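Local atomic coordinates of SLT domain-containing protein (PDB entry 6TAB), a protein that probably cleaves peptidoglycan as a lysozyme of altered substrate specificity, helping the predator Bdellovibrio bacteriovorus leave its prey cell. Residues Phe142-Lys147 with Arg167-Ile172. Residues are numbered along the deposited sequence; the frame is centred on the assembly and turned at random.
Sequences FESNFK and RGLLQI
Ser144 and Glu143, at the C-terminal end of helix 125-144, face the turn Gly168-Gln171 with two different kinds of contact, one a hydrogen bond and the other van der Waals packing of oxygens on methylene groups. The serine OG stands between its own backbone N and carbonyl carbon (chi1 66°), from where it donates to Leu169 O at 2.8 Å. It approaches from the side of that carbonyl, with a C=O...donor angle of 112° and a modest tilt from the carbonyl plane. Phe146 N makes a weak bond to the same OG, within the type I' turn Ser144-Lys147 that carries the chain off the helix.

Glu143 and Gln171 both bend at chi2 and cross obliquely, their carboxylate and amide planes 29° apart. No hydrogen bond joins the two side chains: Glu143 OE1 lies 3.5 Å from Gln171 CB, while Gln171 CG rests 3.5 Å from Glu143 O. The amide instead folds back on its own turn, where Gln171 NE2 gives an almost straight bond of 3.0 Å to a lone pair of Gly168 O; NE2 also reaches Met150 O. Gly168 O, which accepts Gln171 N as well, is thus gripped twice. On the other flank, Leu169 CD2 packs 3.7 Å from Phe146 C, against backbone rather than ring.

Glu143-Ser144 is probably the Glu-Ser pair of SLT domains, whose glutamate is the catalytic acid in relatives; its side chain also touches Trp229 and Val231. Facing it is a type I turn running into a G1 beta bulge, Gln171 and Ile172 both opposite Arg167. Ser144 OG thus ties the helix end to Leu169 O, while NE2 holds Gln171 to its own turn, leaving its CB and CG against Glu143.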
ATOM      1  N   PHE A 142      -2.287   9.240  -3.874  1.00 14.41           N
ATOM      2  CA  PHE A 142      -2.391   9.229  -5.361  1.00 15.83           C
ATOM      3  C   PHE A 142      -3.529   8.347  -5.895  1.00 17.36           C
ATOM      4  O   PHE A 142      -3.974   8.587  -7.030  1.00 22.98           O
ATOM      5  CB  PHE A 142      -1.031   8.922  -6.018  1.00 16.14           C
ATOM      6  CG  PHE A 142      -0.044  10.051  -5.841  1.00 16.61           C
ATOM      7  CD1 PHE A 142      -0.236  11.274  -6.491  1.00 17.94           C
ATOM      8  CD2 PHE A 142       0.979   9.963  -4.911  1.00 15.96           C
ATOM      9  CE1 PHE A 142       0.640  12.328  -6.274  1.00 20.55           C
ATOM     10  CE2 PHE A 142       1.853  11.011  -4.704  1.00 17.49           C
ATOM     11  CZ  PHE A 142       1.662  12.206  -5.369  1.00 19.65           C
ATOM     12  N   GLU A 143      -3.969   7.319  -5.132  1.00 14.09           N
ATOM     13  CA  GLU A 143      -5.101   6.499  -5.595  1.00 15.69           C
ATOM     14  C   GLU A 143      -6.451   7.219  -5.396  1.00 15.22           C
ATOM     15  O   GLU A 143      -7.319   7.127  -6.265  1.00 16.45           O
ATOM     16  CB  GLU A 143      -5.093   5.124  -4.911  1.00 15.34           C
ATOM     17  CG  GLU A 143      -3.978   4.202  -5.355  1.00 15.67           C
ATOM     18  CD  GLU A 143      -4.102   3.716  -6.785  1.00 17.34           C
ATOM     19  OE1 GLU A 143      -5.193   3.927  -7.418  1.00 18.93           O
ATOM     20  OE2 GLU A 143      -3.150   3.032  -7.271  1.00 19.51           O
ATOM     21  N   SER A 144      -6.655   7.817  -4.218  1.00 15.61           N
ATOM     22  CA  SER A 144      -7.979   8.419  -3.832  1.00 16.55           C
ATOM     23  C   SER A 144      -7.929   9.841  -3.232  1.00 17.42           C
ATOM     24  O   SER A 144      -8.983  10.356  -2.867  1.00 18.45           O
ATOM     25  CB  SER A 144      -8.657   7.519  -2.820  1.00 16.61           C
ATOM     26  OG  SER A 144      -7.926   7.487  -1.599  1.00 15.76           O
ATOM     27  N   ASN A 145      -6.746  10.408  -3.007  1.00 17.15           N
ATOM     28  CA  ASN A 145      -6.633  11.691  -2.297  1.00 17.36           C
ATOM     29  C   ASN A 145      -7.410  11.611  -0.970  1.00 16.29           C
ATOM     30  O   ASN A 145      -8.044  12.607  -0.556  1.00 19.09           O
ATOM     31  CB  ASN A 145      -7.047  12.925  -3.124  1.00 21.63           C
ATOM     32  CG  ASN A 145      -6.413  14.198  -2.594  1.00 27.56           C
ATOM     33  OD1 ASN A 145      -5.400  14.171  -1.893  1.00 29.57           O
ATOM     34  ND2 ASN A 145      -7.019  15.333  -2.916  1.00 34.58           N
ATOM     35  N   PHE A 146      -7.312  10.453  -0.300  1.00 16.14           N
ATOM     36  CA  PHE A 146      -7.832  10.224   1.077  1.00 16.39           C
ATOM     37  C   PHE A 146      -9.370  10.160   1.145  1.00 16.45           C
ATOM     38  O   PHE A 146      -9.958  10.275   2.256  1.00 20.73           O
ATOM     39  CB  PHE A 146      -7.284  11.246   2.090  1.00 17.76           C
ATOM     40  CG  PHE A 146      -5.770  11.339   2.100  1.00 18.42           C
ATOM     41  CD1 PHE A 146      -4.980  10.376   2.720  1.00 16.32           C
ATOM     42  CD2 PHE A 146      -5.124  12.366   1.429  1.00 18.92           C
ATOM     43  CE1 PHE A 146      -3.602  10.463   2.705  1.00 17.86           C
ATOM     44  CE2 PHE A 146      -3.733  12.445   1.406  1.00 20.60           C
ATOM     45  CZ  PHE A 146      -2.967  11.473   2.028  1.00 19.36           C
ATOM     46  N   LYS A 147     -10.023   9.875   0.003  1.00 15.98           N
ATOM     47  CA  LYS A 147     -11.510   9.829  -0.111  1.00 17.08           C
ATOM     48  C   LYS A 147     -11.991   8.361  -0.104  1.00 16.10           C
ATOM     49  O   LYS A 147     -11.970   7.661  -1.137  1.00 16.41           O
ATOM     50  CB  LYS A 147     -11.993  10.541  -1.384  1.00 18.90           C
ATOM     51  CG  LYS A 147     -11.690  12.033  -1.435  1.00 21.29           C
ATOM     52  CD  LYS A 147     -12.189  12.691  -2.702  1.00 29.16           C
ATOM     53  CE  LYS A 147     -11.369  12.372  -3.942  1.00 37.40           C
ATOM     54  NZ  LYS A 147     -11.741  13.286  -5.048  1.00 48.37           N
ATOM     55  N   ARG A 167     -12.453   0.661  -5.636  1.00 14.23           N
ATOM     56  CA  ARG A 167     -13.148   1.307  -4.517  1.00 14.94           C
ATOM     57  C   ARG A 167     -12.220   1.698  -3.365  1.00 14.39           C
ATOM     58  O   ARG A 167     -11.268   0.985  -2.991  1.00 14.40           O
ATOM     59  CB  ARG A 167     -14.250   0.384  -3.972  1.00 15.03           C
ATOM     60  CG  ARG A 167     -15.349   0.030  -4.970  1.00 15.77           C
ATOM     61  CD  ARG A 167     -16.380  -0.920  -4.417  1.00 16.21           C
ATOM     62  NE  ARG A 167     -17.446  -1.255  -5.337  1.00 19.70           N
ATOM     63  CZ  ARG A 167     -18.510  -0.545  -5.653  1.00 20.96           C
ATOM     64  NH1 ARG A 167     -18.728   0.609  -5.033  1.00 22.94           N
ATOM     65  NH2 ARG A 167     -19.367  -1.019  -6.568  1.00 23.03           N
ATOM     66  N   GLY A 168     -12.586   2.828  -2.727  1.00 14.46           N
ATOM     67  CA  GLY A 168     -11.999   3.189  -1.428  1.00 13.97           C
ATOM     68  C   GLY A 168     -10.569   3.729  -1.501  1.00 13.06           C
ATOM     69  O   GLY A 168     -10.048   4.092  -2.570  1.00 14.31           O
ATOM     70  N   LEU A 169      -9.932   3.757  -0.327  1.00 13.67           N
ATOM     71  CA  LEU A 169      -8.669   4.492  -0.127  1.00 13.36           C
ATOM     72  C   LEU A 169      -7.575   4.038  -1.114  1.00 12.44           C
ATOM     73  O   LEU A 169      -6.809   4.880  -1.640  1.00 13.73           O
ATOM     74  CB  LEU A 169      -8.187   4.359   1.322  1.00 13.41           C
ATOM     75  CG  LEU A 169      -9.018   5.063   2.390  1.00 14.14           C
ATOM     76  CD1 LEU A 169      -8.384   4.818   3.751  1.00 14.34           C
ATOM     77  CD2 LEU A 169      -9.179   6.557   2.093  1.00 14.84           C
ATOM     78  N   LEU A 170      -7.418   2.704  -1.291  1.00 12.40           N
ATOM     79  CA  LEU A 170      -6.351   2.111  -2.143  1.00 12.37           C
ATOM     80  C   LEU A 170      -6.893   1.592  -3.496  1.00 12.67           C
ATOM     81  O   LEU A 170      -6.170   0.938  -4.249  1.00 13.50           O
ATOM     82  CB  LEU A 170      -5.649   0.990  -1.349  1.00 11.78           C
ATOM     83  CG  LEU A 170      -4.769   1.454  -0.185  1.00 13.03           C
ATOM     84  CD1 LEU A 170      -4.395   0.285   0.711  1.00 14.80           C
ATOM     85  CD2 LEU A 170      -3.532   2.183  -0.688  1.00 14.41           C
ATOM     86  N   GLN A 171      -8.156   1.904  -3.820  1.00 12.87           N
ATOM     87  CA  GLN A 171      -8.731   1.568  -5.137  1.00 13.16           C
ATOM     88  C   GLN A 171      -8.581   0.042  -5.400  1.00 14.19           C
ATOM     89  O   GLN A 171      -8.058  -0.406  -6.429  1.00 15.92           O
ATOM     90  CB  GLN A 171      -8.179   2.481  -6.237  1.00 14.10           C
ATOM     91  CG  GLN A 171      -8.700   3.931  -6.079  1.00 14.75           C
ATOM     92  CD  GLN A 171     -10.174   4.043  -6.416  1.00 14.56           C
ATOM     93  OE1 GLN A 171     -10.555   4.067  -7.594  1.00 16.87           O
ATOM     94  NE2 GLN A 171     -11.026   4.097  -5.397  1.00 15.33           N
ATOM     95  N   ILE A 172      -9.119  -0.735  -4.454  1.00 13.56           N
ATOM     96  CA  ILE A 172      -9.175  -2.205  -4.499  1.00 13.74           C
ATOM     97  C   ILE A 172     -10.547  -2.595  -5.043  1.00 14.61           C
ATOM     98  O   ILE A 172     -11.531  -1.874  -4.857  1.00 16.39           O
ATOM     99  CB  ILE A 172      -8.887  -2.804  -3.103  1.00 15.44           C
ATOM    100  CG1 ILE A 172      -7.441  -2.446  -2.671  1.00 16.83           C
ATOM    101  CG2 ILE A 172      -9.157  -4.317  -3.042  1.00 15.74           C
ATOM    102  CD1 ILE A 172      -7.131  -2.692  -1.201  1.00 17.51           C
TER